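Local coordinates for protein acinetobacter secreted protease CpaA (PDB 6O38) that probably cleaves proteins as a secreted zinc metalloprotease and forms a complex with the type II secretion chaperone CpaB, at residues N75-Y80 / T113-Q117; L95-P100 / M116-I121; D138-V144 / E172-Y178; W184-Y188 / P543-V547. All blocks are in the same frame, centred on the assembly; numbering follows the deposited sequence.

Interaction 1 of 4, residues N75-Y80 / T113-Q117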
loop_
_atom_site.group_PDB
_atom_site.type_symbol
_atom_site.label_atom_id
_atom_site.label_comp_id
_atom_site.label_asym_id
_atom_site.label_seq_id
_atom_site.Cartn_x
_atom_site.Cartn_y
_atom_site.Cartn_z
ATOM N N ASN A 75 14.692 -8.488 20.040
ATOM C CA ASN A 75 14.229 -9.705 20.691
ATOM C C ASN A 75 15.112 -10.029 21.887
ATOM O O ASN A 75 16.158 -9.414 22.111
ATOM C CB ASN A 75 14.214 -10.878 19.703
ATOM C CG ASN A 75 13.278 -10.646 18.534
ATOM O OD1 ASN A 75 12.060 -10.766 18.666
ATOM N ND2 ASN A 75 13.845 -10.316 17.379
ATOM N N SER A 76 14.670 -11.014 22.666
ATOM C CA SER A 76 15.431 -11.459 23.826
ATOM C C SER A 76 16.746 -12.080 23.373
ATOM O O SER A 76 16.754 -13.031 22.583
ATOM C CB SER A 76 14.614 -12.459 24.641
ATOM O OG SER A 76 15.339 -12.912 25.771
ATOM N N GLY A 77 17.859 -11.543 23.870
ATOM C CA GLY A 77 19.179 -12.003 23.499
ATOM C C GLY A 77 19.899 -11.123 22.500
ATOM O O GLY A 77 21.092 -11.344 22.254
ATOM N N ASP A 78 19.217 -10.140 21.921
ATOM C CA ASP A 78 19.844 -9.235 20.970
ATOM C C ASP A 78 20.708 -8.205 21.690
ATOM O O ASP A 78 20.401 -7.770 22.803
ATOM C CB ASP A 78 18.788 -8.524 20.122
ATOM C CG ASP A 78 18.263 -9.390 18.992
ATOM O OD1 ASP A 78 19.021 -10.255 18.506
ATOM O OD2 ASP A 78 17.096 -9.202 18.587
ATOM N N VAL A 79 21.803 -7.823 21.038
ATOM C CA VAL A 79 22.733 -6.816 21.544
ATOM C C VAL A 79 23.060 -5.891 20.377
ATOM O O VAL A 79 23.835 -6.256 19.486
ATOM C CB VAL A 79 24.007 -7.435 22.131
ATOM C CG1 VAL A 79 24.981 -6.345 22.554
ATOM C CG2 VAL A 79 23.669 -8.336 23.314
ATOM N N TYR A 80 22.469 -4.701 20.374
ATOM C CA TYR A 80 22.729 -3.695 19.355
ATOM C C TYR A 80 23.643 -2.616 19.919
ATOM O O TYR A 80 23.461 -2.166 21.053
ATOM C CB TYR A 80 21.426 -3.066 18.859
ATOM C CG TYR A 80 20.521 -4.028 18.128
ATOM C CD1 TYR A 80 20.661 -4.237 16.763
ATOM C CD2 TYR A 80 19.526 -4.725 18.799
ATOM C CE1 TYR A 80 19.838 -5.114 16.087
ATOM C CE2 TYR A 80 18.695 -5.605 18.131
ATOM C CZ TYR A 80 18.856 -5.796 16.775
ATOM O OH TYR A 80 18.035 -6.671 16.101
ATOM N N THR A 113 22.790 -16.750 15.747
ATOM C CA THR A 113 21.368 -16.598 16.023
ATOM C C THR A 113 20.960 -15.144 16.227
ATOM O O THR A 113 19.790 -14.881 16.523
ATOM C CB THR A 113 20.972 -17.419 17.254
ATOM O OG1 THR A 113 21.638 -16.899 18.413
ATOM C CG2 THR A 113 21.355 -18.879 17.065
ATOM N N ALA A 114 21.893 -14.204 16.085
ATOM C CA ALA A 114 21.568 -12.793 16.232
ATOM C C ALA A 114 20.577 -12.356 15.161
ATOM O O ALA A 114 20.662 -12.773 14.002
ATOM C CB ALA A 114 22.838 -11.945 16.155
ATOM N N THR A 115 19.621 -11.515 15.564
ATOM C CA THR A 115 18.596 -11.049 14.635
ATOM C C THR A 115 19.210 -10.294 13.463
ATOM O O THR A 115 18.788 -10.469 12.313
ATOM C CB THR A 115 17.586 -10.167 15.374
ATOM O OG1 THR A 115 16.855 -10.962 16.317
ATOM C CG2 THR A 115 16.610 -9.526 14.397
HETATM N N MSE A 116 20.214 -9.465 13.728
HETATM C CA MSE A 116 20.857 -8.700 12.667
HETATM C C MSE A 116 22.353 -8.985 12.588
HETATM O O MSE A 116 23.066 -8.919 13.590
HETATM C CB MSE A 116 20.617 -7.205 12.869
HETATM C CG MSE A 116 21.240 -6.333 11.796
HETATM SE SE MSE A 116 20.402 -4.581 11.711
HETATM C CE MSE A 116 18.593 -5.161 11.275
ATOM N N GLN A 117 22.821 -9.307 11.383
ATOM C CA GLN A 117 24.223 -9.610 11.143
ATOM C C GLN A 117 24.653 -8.957 9.838
ATOM O O GLN A 117 23.824 -8.581 9.006
ATOM C CB GLN A 117 24.473 -11.125 11.081
ATOM C CG GLN A 117 23.997 -11.888 12.306
ATOM C CD GLN A 117 24.266 -13.375 12.205
ATOM O OE1 GLN A 117 25.375 -13.797 11.876
ATOM N NE2 GLN A 117 23.246 -14.180 12.479
#

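Interaction 2 of 4, residues L95-P100 / M116-I121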
loop_
_atom_site.group_PDB
_atom_site.type_symbol
_atom_site.label_atom_id
_atom_site.label_comp_id
_atom_site.label_asym_id
_atom_site.label_seq_id
_atom_site.Cartn_x
_atom_site.Cartn_y
_atom_site.Cartn_z
ATOM N N LEU A 95 27.449 -3.764 13.772
ATOM C CA LEU A 95 26.841 -5.079 13.633
ATOM C C LEU A 95 27.895 -6.181 13.665
ATOM O O LEU A 95 29.058 -5.967 13.315
ATOM C CB LEU A 95 26.045 -5.166 12.330
ATOM C CG LEU A 95 24.918 -4.148 12.155
ATOM C CD1 LEU A 95 24.265 -4.299 10.791
ATOM C CD2 LEU A 95 23.891 -4.289 13.267
ATOM N N ALA A 96 27.469 -7.365 14.102
ATOM C CA ALA A 96 28.323 -8.546 14.057
ATOM C C ALA A 96 28.687 -8.875 12.615
ATOM O O ALA A 96 27.807 -9.139 11.788
ATOM C CB ALA A 96 27.619 -9.730 14.717
ATOM N N THR A 97 29.981 -8.858 12.312
ATOM C CA THR A 97 30.475 -9.020 10.952
ATOM C C THR A 97 31.069 -10.411 10.771
ATOM O O THR A 97 31.835 -10.882 11.620
ATOM C CB THR A 97 31.523 -7.954 10.625
ATOM O OG1 THR A 97 30.970 -6.652 10.855
ATOM C CG2 THR A 97 31.961 -8.061 9.173
ATOM N N VAL A 98 30.711 -11.062 9.666
ATOM C CA VAL A 98 31.293 -12.336 9.263
ATOM C C VAL A 98 31.717 -12.213 7.806
ATOM O O VAL A 98 31.043 -11.555 7.006
ATOM C CB VAL A 98 30.307 -13.509 9.467
ATOM C CG1 VAL A 98 29.059 -13.330 8.613
ATOM C CG2 VAL A 98 30.983 -14.842 9.169
ATOM N N SER A 99 32.847 -12.824 7.464
ATOM C CA SER A 99 33.392 -12.700 6.124
ATOM C C SER A 99 33.813 -14.057 5.583
ATOM O O SER A 99 34.173 -14.955 6.352
ATOM C CB SER A 99 34.602 -11.753 6.111
ATOM O OG SER A 99 34.260 -10.479 6.630
ATOM N N PRO A 100 33.773 -14.236 4.263
ATOM C CA PRO A 100 34.374 -15.435 3.669
ATOM C C PRO A 100 35.879 -15.436 3.876
ATOM O O PRO A 100 36.536 -14.397 3.788
ATOM C CB PRO A 100 34.009 -15.318 2.185
ATOM C CG PRO A 100 33.774 -13.859 1.969
ATOM C CD PRO A 100 33.164 -13.363 3.246
HETATM N N MSE A 116 20.214 -9.465 13.728
HETATM C CA MSE A 116 20.857 -8.700 12.667
HETATM C C MSE A 116 22.353 -8.985 12.588
HETATM O O MSE A 116 23.066 -8.919 13.590
HETATM C CB MSE A 116 20.617 -7.205 12.869
HETATM C CG MSE A 116 21.240 -6.333 11.796
HETATM SE SE MSE A 116 20.402 -4.581 11.711
HETATM C CE MSE A 116 18.593 -5.161 11.275
ATOM N N GLN A 117 22.821 -9.307 11.383
ATOM C CA GLN A 117 24.223 -9.610 11.143
ATOM C C GLN A 117 24.653 -8.957 9.838
ATOM O O GLN A 117 23.824 -8.581 9.006
ATOM C CB GLN A 117 24.473 -11.125 11.081
ATOM C CG GLN A 117 23.997 -11.888 12.306
ATOM C CD GLN A 117 24.266 -13.375 12.205
ATOM O OE1 GLN A 117 25.375 -13.797 11.876
ATOM N NE2 GLN A 117 23.246 -14.180 12.479
ATOM N N LYS A 118 25.966 -8.817 9.669
ATOM C CA LYS A 118 26.545 -8.219 8.474
ATOM C C LYS A 118 27.517 -9.196 7.832
ATOM O O LYS A 118 28.418 -9.711 8.502
ATOM C CB LYS A 118 27.261 -6.907 8.804
ATOM C CG LYS A 118 27.976 -6.279 7.617
ATOM C CD LYS A 118 28.311 -4.820 7.879
ATOM C CE LYS A 118 29.811 -4.578 7.815
ATOM N NZ LYS A 118 30.136 -3.238 7.254
ATOM N N VAL A 119 27.334 -9.449 6.540
ATOM C CA VAL A 119 28.284 -10.220 5.745
ATOM C C VAL A 119 29.071 -9.235 4.893
ATOM O O VAL A 119 28.508 -8.568 4.017
ATOM C CB VAL A 119 27.574 -11.270 4.875
ATOM C CG1 VAL A 119 28.574 -11.969 3.968
ATOM C CG2 VAL A 119 26.856 -12.281 5.754
ATOM N N LEU A 120 30.374 -9.146 5.145
ATOM C CA LEU A 120 31.226 -8.124 4.554
ATOM C C LEU A 120 32.328 -8.800 3.748
ATOM O O LEU A 120 33.038 -9.669 4.265
ATOM C CB LEU A 120 31.782 -7.215 5.660
ATOM C CG LEU A 120 32.805 -6.093 5.471
ATOM C CD1 LEU A 120 34.182 -6.585 5.858
ATOM C CD2 LEU A 120 32.794 -5.504 4.060
ATOM N N ILE A 121 32.464 -8.399 2.484
ATOM C CA ILE A 121 33.441 -8.964 1.556
ATOM C C ILE A 121 34.535 -7.936 1.302
ATOM O O ILE A 121 34.244 -6.771 1.005
ATOM C CB ILE A 121 32.774 -9.390 0.237
ATOM C CG1 ILE A 121 31.754 -10.501 0.490
ATOM C CG2 ILE A 121 33.819 -9.838 -0.771
ATOM C CD1 ILE A 121 31.078 -10.999 -0.764
#

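Interaction 3 of 4, residues D138-V144 / E172-Y178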
loop_
_atom_site.group_PDB
_atom_site.type_symbol
_atom_site.label_atom_id
_atom_site.label_comp_id
_atom_site.label_asym_id
_atom_site.label_seq_id
_atom_site.Cartn_x
_atom_site.Cartn_y
_atom_site.Cartn_z
ATOM N N ASP A 138 13.663 -17.452 12.260
ATOM C CA ASP A 138 12.742 -16.639 11.473
ATOM C C ASP A 138 12.892 -15.161 11.815
ATOM O O ASP A 138 12.918 -14.781 12.989
ATOM C CB ASP A 138 11.303 -17.093 11.713
ATOM C CG ASP A 138 10.302 -16.322 10.874
ATOM O OD1 ASP A 138 10.304 -16.492 9.636
ATOM O OD2 ASP A 138 9.514 -15.543 11.452
ATOM N N GLY A 139 12.993 -14.328 10.781
ATOM C CA GLY A 139 13.184 -12.907 10.965
ATOM C C GLY A 139 14.624 -12.446 10.936
ATOM O O GLY A 139 14.871 -11.236 11.030
ATOM N N THR A 140 15.580 -13.368 10.824
ATOM C CA THR A 140 16.987 -12.997 10.761
ATOM C C THR A 140 17.249 -12.080 9.573
ATOM O O THR A 140 16.925 -12.413 8.430
ATOM C CB THR A 140 17.862 -14.245 10.663
ATOM O OG1 THR A 140 17.607 -15.101 11.783
ATOM C CG2 THR A 140 19.335 -13.863 10.646
ATOM N N THR A 141 17.836 -10.921 9.852
ATOM C CA THR A 141 18.140 -9.923 8.838
ATOM C C THR A 141 19.650 -9.848 8.661
ATOM O O THR A 141 20.392 -9.776 9.646
ATOM C CB THR A 141 17.581 -8.552 9.228
ATOM O OG1 THR A 141 16.163 -8.648 9.409
ATOM C CG2 THR A 141 17.877 -7.527 8.144
ATOM N N VAL A 142 20.101 -9.876 7.409
ATOM C CA VAL A 142 21.521 -9.858 7.087
ATOM C C VAL A 142 21.787 -8.740 6.089
ATOM O O VAL A 142 21.025 -8.554 5.133
ATOM C CB VAL A 142 21.984 -11.217 6.518
ATOM C CG1 VAL A 142 23.424 -11.141 6.042
ATOM C CG2 VAL A 142 21.823 -12.308 7.561
ATOM N N GLN A 143 22.868 -7.999 6.314
ATOM C CA GLN A 143 23.333 -6.981 5.380
ATOM C C GLN A 143 24.557 -7.518 4.652
ATOM O O GLN A 143 25.586 -7.794 5.279
ATOM C CB GLN A 143 23.668 -5.677 6.103
ATOM C CG GLN A 143 24.463 -4.696 5.254
ATOM C CD GLN A 143 24.933 -3.485 6.035
ATOM O OE1 GLN A 143 25.382 -3.603 7.175
ATOM N NE2 GLN A 143 24.829 -2.310 5.424
ATOM N N VAL A 144 24.444 -7.671 3.337
ATOM C CA VAL A 144 25.538 -8.155 2.505
ATOM C C VAL A 144 26.177 -6.953 1.826
ATOM O O VAL A 144 25.523 -6.245 1.049
ATOM C CB VAL A 144 25.048 -9.185 1.475
ATOM C CG1 VAL A 144 26.228 -9.819 0.757
ATOM C CG2 VAL A 144 24.199 -10.249 2.154
ATOM N N GLU A 172 25.269 -3.138 -1.643
ATOM C CA GLU A 172 24.670 -3.322 -0.325
ATOM C C GLU A 172 23.288 -3.933 -0.492
ATOM O O GLU A 172 22.399 -3.304 -1.074
ATOM C CB GLU A 172 24.589 -1.994 0.431
ATOM C CG GLU A 172 23.950 -2.092 1.805
ATOM C CD GLU A 172 24.142 -0.829 2.623
ATOM O OE1 GLU A 172 24.853 0.084 2.152
ATOM O OE2 GLU A 172 23.584 -0.749 3.738
ATOM N N TYR A 173 23.111 -5.153 0.014
ATOM C CA TYR A 173 21.836 -5.858 -0.039
ATOM C C TYR A 173 21.438 -6.285 1.364
ATOM O O TYR A 173 22.263 -6.821 2.111
ATOM C CB TYR A 173 21.913 -7.087 -0.954
ATOM C CG TYR A 173 22.419 -6.803 -2.350
ATOM C CD1 TYR A 173 21.935 -5.728 -3.082
ATOM C CD2 TYR A 173 23.381 -7.615 -2.937
ATOM C CE1 TYR A 173 22.395 -5.467 -4.358
ATOM C CE2 TYR A 173 23.848 -7.362 -4.213
ATOM C CZ TYR A 173 23.352 -6.287 -4.919
ATOM O OH TYR A 173 23.815 -6.033 -6.189
ATOM N N TRP A 174 20.179 -6.048 1.719
ATOM C CA TRP A 174 19.616 -6.485 2.990
ATOM C C TRP A 174 18.583 -7.574 2.734
ATOM O O TRP A 174 17.665 -7.387 1.927
ATOM C CB TRP A 174 18.975 -5.316 3.743
ATOM C CG TRP A 174 19.955 -4.306 4.264
ATOM C CD1 TRP A 174 20.686 -3.416 3.530
ATOM C CD2 TRP A 174 20.301 -4.072 5.635
ATOM N NE1 TRP A 174 21.469 -2.648 4.359
ATOM C CE2 TRP A 174 21.251 -3.031 5.656
ATOM C CE3 TRP A 174 19.902 -4.644 6.848
ATOM C CZ2 TRP A 174 21.807 -2.549 6.840
ATOM C CZ3 TRP A 174 20.456 -4.165 8.023
ATOM C CH2 TRP A 174 21.398 -3.129 8.010
ATOM N N PHE A 175 18.731 -8.703 3.422
ATOM C CA PHE A 175 17.823 -9.832 3.296
ATOM C C PHE A 175 17.232 -10.181 4.654
ATOM O O PHE A 175 17.888 -10.035 5.689
ATOM C CB PHE A 175 18.528 -11.072 2.728
ATOM C CG PHE A 175 19.025 -10.904 1.321
ATOM C CD1 PHE A 175 18.191 -11.159 0.245
ATOM C CD2 PHE A 175 20.329 -10.511 1.077
ATOM C CE1 PHE A 175 18.647 -11.011 -1.050
ATOM C CE2 PHE A 175 20.791 -10.364 -0.216
ATOM C CZ PHE A 175 19.949 -10.615 -1.280
ATOM N N LYS A 176 15.986 -10.650 4.641
ATOM C CA LYS A 176 15.341 -11.194 5.827
ATOM C C LYS A 176 14.801 -12.575 5.492
ATOM O O LYS A 176 14.160 -12.758 4.453
ATOM C CB LYS A 176 14.214 -10.282 6.326
ATOM C CG LYS A 176 13.612 -10.719 7.654
ATOM C CD LYS A 176 12.853 -9.586 8.326
ATOM C CE LYS A 176 11.577 -9.244 7.575
ATOM N NZ LYS A 176 10.729 -8.282 8.333
ATOM N N TYR A 177 15.062 -13.540 6.370
ATOM C CA TYR A 177 14.679 -14.926 6.134
ATOM C C TYR A 177 13.255 -15.170 6.618
ATOM O O TYR A 177 12.914 -14.841 7.759
ATOM C CB TYR A 177 15.650 -15.876 6.835
ATOM C CG TYR A 177 15.424 -17.335 6.508
ATOM C CD1 TYR A 177 15.894 -17.879 5.319
ATOM C CD2 TYR A 177 14.747 -18.168 7.387
ATOM C CE1 TYR A 177 15.692 -19.212 5.014
ATOM C CE2 TYR A 177 14.540 -19.503 7.092
ATOM C CZ TYR A 177 15.015 -20.019 5.904
ATOM O OH TYR A 177 14.812 -21.347 5.604
ATOM N N TYR A 178 12.432 -15.747 5.746
ATOM C CA TYR A 178 11.056 -16.113 6.066
ATOM C C TYR A 178 10.971 -17.633 6.110
ATOM O O TYR A 178 11.078 -18.295 5.072
ATOM C CB TYR A 178 10.082 -15.539 5.039
ATOM C CG TYR A 178 9.846 -14.050 5.159
ATOM C CD1 TYR A 178 10.842 -13.140 4.832
ATOM C CD2 TYR A 178 8.621 -13.556 5.588
ATOM C CE1 TYR A 178 10.628 -11.778 4.936
ATOM C CE2 TYR A 178 8.398 -12.196 5.695
ATOM C CZ TYR A 178 9.405 -11.312 5.368
ATOM O OH TYR A 178 9.188 -9.956 5.471
#

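Interaction 4 of 4, residues W184-Y188 / P543-V547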
loop_
_atom_site.group_PDB
_atom_site.type_symbol
_atom_site.label_atom_id
_atom_site.label_comp_id
_atom_site.label_asym_id
_atom_site.label_seq_id
_atom_site.Cartn_x
_atom_site.Cartn_y
_atom_site.Cartn_z
ATOM N N TRP A 184 15.353 -16.385 1.643
ATOM C CA TRP A 184 15.802 -15.043 1.986
ATOM C C TRP A 184 15.105 -14.044 1.072
ATOM O O TRP A 184 15.190 -14.155 -0.156
ATOM C CB TRP A 184 17.320 -14.933 1.855
ATOM C CG TRP A 184 18.073 -15.717 2.884
ATOM C CD1 TRP A 184 18.513 -17.003 2.774
ATOM C CD2 TRP A 184 18.482 -15.262 4.179
ATOM N NE1 TRP A 184 19.168 -17.379 3.922
ATOM C CE2 TRP A 184 19.162 -16.328 4.800
ATOM C CE3 TRP A 184 18.336 -14.057 4.874
ATOM C CZ2 TRP A 184 19.697 -16.226 6.083
ATOM C CZ3 TRP A 184 18.868 -13.958 6.148
ATOM C CH2 TRP A 184 19.540 -15.035 6.739
ATOM N N VAL A 185 14.420 -13.078 1.661
ATOM C CA VAL A 185 13.602 -12.113 0.929
ATOM C C VAL A 185 14.302 -10.763 0.974
ATOM O O VAL A 185 14.670 -10.305 2.062
ATOM C CB VAL A 185 12.181 -12.009 1.513
ATOM C CG1 VAL A 185 11.407 -10.901 0.828
ATOM C CG2 VAL A 185 11.455 -13.337 1.372
ATOM N N PRO A 186 14.511 -10.101 -0.165
ATOM C CA PRO A 186 15.158 -8.782 -0.146
ATOM C C PRO A 186 14.258 -7.740 0.502
ATOM O O PRO A 186 13.090 -7.594 0.136
ATOM C CB PRO A 186 15.399 -8.474 -1.631
ATOM C CG PRO A 186 15.163 -9.762 -2.363
ATOM C CD PRO A 186 14.219 -10.564 -1.531
ATOM N N GLU A 187 14.812 -7.017 1.475
ATOM C CA GLU A 187 14.097 -5.945 2.153
ATOM C C GLU A 187 14.594 -4.558 1.785
ATOM O O GLU A 187 13.812 -3.606 1.829
ATOM C CB GLU A 187 14.186 -6.118 3.676
ATOM C CG GLU A 187 13.434 -7.328 4.219
ATOM C CD GLU A 187 11.923 -7.189 4.111
ATOM O OE1 GLU A 187 11.217 -8.190 4.356
ATOM O OE2 GLU A 187 11.437 -6.086 3.781
ATOM N N TYR A 188 15.867 -4.421 1.425
ATOM C CA TYR A 188 16.399 -3.157 0.933
ATOM C C TYR A 188 17.528 -3.445 -0.042
ATOM O O TYR A 188 18.434 -4.225 0.268
ATOM C CB TYR A 188 16.899 -2.270 2.078
ATOM C CG TYR A 188 17.569 -1.001 1.600
ATOM C CD1 TYR A 188 16.817 0.095 1.195
ATOM C CD2 TYR A 188 18.954 -0.901 1.546
ATOM C CE1 TYR A 188 17.425 1.255 0.753
ATOM C CE2 TYR A 188 19.571 0.255 1.105
ATOM C CZ TYR A 188 18.802 1.330 0.710
ATOM O OH TYR A 188 19.412 2.482 0.270
ATOM N N PRO A 543 3.682 -5.248 -5.224
ATOM C CA PRO A 543 4.465 -4.040 -5.545
ATOM C C PRO A 543 5.873 -4.047 -4.973
ATOM O O PRO A 543 6.814 -3.620 -5.654
ATOM C CB PRO A 543 3.613 -2.913 -4.945
ATOM C CG PRO A 543 2.223 -3.463 -4.934
ATOM C CD PRO A 543 2.383 -4.920 -4.612
ATOM N N LYS A 544 6.050 -4.524 -3.741
ATOM C CA LYS A 544 7.359 -4.502 -3.101
ATOM C C LYS A 544 8.211 -5.719 -3.448
ATOM O O LYS A 544 9.401 -5.579 -3.752
ATOM C CB LYS A 544 7.196 -4.405 -1.580
ATOM C CG LYS A 544 8.509 -4.472 -0.818
ATOM C CD LYS A 544 8.345 -4.056 0.633
ATOM C CE LYS A 544 9.700 -3.900 1.307
ATOM N NZ LYS A 544 10.688 -3.223 0.422
ATOM N N TYR A 545 7.626 -6.915 -3.410
ATOM C CA TYR A 545 8.407 -8.139 -3.515
ATOM C C TYR A 545 8.341 -8.796 -4.887
ATOM O O TYR A 545 9.187 -9.645 -5.188
ATOM C CB TYR A 545 7.955 -9.135 -2.443
ATOM C CG TYR A 545 8.072 -8.567 -1.046
ATOM C CD1 TYR A 545 9.309 -8.434 -0.432
ATOM C CD2 TYR A 545 6.946 -8.150 -0.348
ATOM C CE1 TYR A 545 9.423 -7.909 0.842
ATOM C CE2 TYR A 545 7.050 -7.624 0.927
ATOM C CZ TYR A 545 8.291 -7.507 1.516
ATOM O OH TYR A 545 8.400 -6.984 2.785
ATOM N N GLY A 546 7.367 -8.434 -5.720
ATOM C CA GLY A 546 7.287 -8.957 -7.065
ATOM C C GLY A 546 6.597 -10.294 -7.206
ATOM O O GLY A 546 6.588 -10.852 -8.310
ATOM N N VAL A 547 6.028 -10.834 -6.127
ATOM C CA VAL A 547 5.326 -12.109 -6.206
ATOM C C VAL A 547 4.088 -11.954 -7.078
ATOM O O VAL A 547 3.287 -11.028 -6.892
ATOM C CB VAL A 547 4.960 -12.608 -4.801
ATOM C CG1 VAL A 547 4.151 -13.894 -4.884
ATOM C CG2 VAL A 547 6.216 -12.815 -3.968
#

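Interaction 1 of 4, residues N75-Y80 / T113-Q117
The CA-to-CB bond of D78 points sideways, but its m rotamer (chi1 -80°) brings the carboxylate to the start of segment 113-117. There it is used twice: OD1 accepts the backbone N of T115 at 3.3 Å, and OD2 accepts the hydroxyl OG1 of T115 at 2.9 Å. The same OD2 takes the backbone N of N75 at 2.9 Å, which ties the carboxylate to its own turn, a type II beta turn from N75 to D78 with G77 at phi 102°. T115, also m, thereby holds OG1 between D78 and the amide of N75, whose ND2 donates to OG1 at 3.3 Å; the other end of that amide, OD1, is bonded to K73 and S57. The contact joins two consecutive StcE-type beta-sandwich repeats, the turn leading into strand 79-85 of one and the residues before strand 116-121 of the next. Beside the polar cluster, the m rotamer of Y80 (chi1 -65°) brings the ring against M116, a selenomethionine, and the hydroxyl up to T115: Y80 OH lies 3.6 Å from T115 CB, and Y80 CE1 lies 3.9 Å from M116 CB. M116 itself runs extended through chi1 and chi2 (both t), its side chain packing on L69 and L72.

Interaction 2 of 4, residues L95-P100 / M116-I121
Strands 96-98 and 116-121 run parallel at the passage from one StcE-type beta-sandwich repeat to the next, their axes 4.7 Å apart at an angle of 36°. Three backbone bonds form the ladder. K118 N donates to A96 O (2.8 Å), V98 N to K118 O (2.9 Å) and L120 N to V98 O (3.1 Å), so K118 uses both its peptide donor and its acceptor on this side. The peptide groups of Q117 and V119 are turned to the other neighbour, strand 141-146, with backbone bonds to T141, Q143 and V145. T97 CA and V119 CA add CA-H...O contacts, each 3.3 Å long, to K118 O and V98 O respectively. T97 OG1 is spent within its own segment on L95 O at 3.2 Å. The carboxamide of Q117 looks elsewhere, its OE1 accepting T112 N. V98 CG1 meets V119 CG2 at 3.8 Å on the face where V119 also packs on I130; at the start, L95 CD2 reaches M116 CG at 3.7 Å. At the far end P100 brings no amide hydrogen, and L120 O is instead satisfied by S99 OG at 2.8 Å.

Interaction 3 of 4, residues D138-V144 / E172-Y178
Short backbone hydrogen bonds lead this contact: V144 N to Y173 O at 2.6 Å, returned by Y173 N to V144 O at 2.8 Å, and the pair V142 N to F175 O (2.8 Å) and F175 N to V142 O (2.9 Å). They build an antiparallel ladder inside a StcE-type beta-sandwich repeat, with V142-F175 and V144-Y173 as hydrogen-bonded pairs and T141-K176 and Q143-W174 as non-hydrogen-bonded pairs. The ladder extends past the strand start, where Y177 N donates to T140 O at 3.0 Å and G139 N to Y177 O at 3.1 Å. G139 has a phi of 94°, where a CB would run into the carbonyl O of D138. Among the side chains, E172 OE2 accepts W174 NE1 at 2.9 Å and, weakly, Q143 NE2 at 2.6 Å, so that one carboxylate oxygen serves both indole and amide. On the opposite face V144 CG2 meets the edge of the F175 ring, 4.0 Å from CD2; F165 meets both F175 and Y173 edge-to-face, and I154 packs there too. Back on the W174 side, T141 CG2 touches the indole edge at CE3 (3.8 Å), and Q143 CB stands over its face in a CH-pi contact, 3.6 Å from the centroid of the six-membered ring.

Interaction 4 of 4, residues W184-Y188 / P543-V547
Although 354 residues lie between these two segments, they meet in space, and every polar link across the contact is weak. K544 NZ reaches the backbone O of E187 at 3.4 Å, and Y545 OH lies 3.3 Å from E187 OE2 and 3.4 Å from E187 OE1, at most a weak bond to the carboxylate. The carboxylate has a firmer partner elsewhere, since E187 OE1 accepts the hydroxyl of Y178 from the adjoining strand. K544 and E187 carry opposite charges, yet K544 NZ stays 4.5 Å from E187 OE2, beyond a salt bridge. The strand side is edged by a classic beta bulge, in which E187 and Y188 both face W174; E187, with a psi of -29°, departs from extended geometry there. This strand belongs to a StcE-type beta-sandwich repeat, whereas 543-547 is an irregular loop between helix 496-504, which carries the zinc-binding H498 and H502, and helix 557-569. The contact thus joins the second of the four repeats to a loop that probably belongs to the metalloprotease part. Packing is centred on Y545: V185 CG1 sits 3.5 Å from Y545 CD1, and P186 O approaches the ring edge, 3.7 Å from Y545 CE1. The loop is also tied to R235 and R233 through the carbonyls of P543 and G546, and K544 packs against E146 of the chaperone CpaB.

How the interactions relate
All four contacts touch one continuous sheet, but in interaction 4 a distant loop, 543-547, meets its strand 183-195. Strand 116-121 is common to interactions 1 and 2 and borders strand 141-146 of interaction 3, with V119 N 2.7 Å from Q143 O; strand 172-178 then pairs with strand 183-195, placing interaction 3 beside interaction 4, K176 O 2.8 Å from V185 N. Chemistry follows position. Regular peptide ladders, parallel in interaction 2 and antiparallel in interaction 3, give way to a side-chain carboxylate network at the strand entrances in interaction 1. Those three are partly buried; interaction 4 is a smaller surface contact of weak polar links.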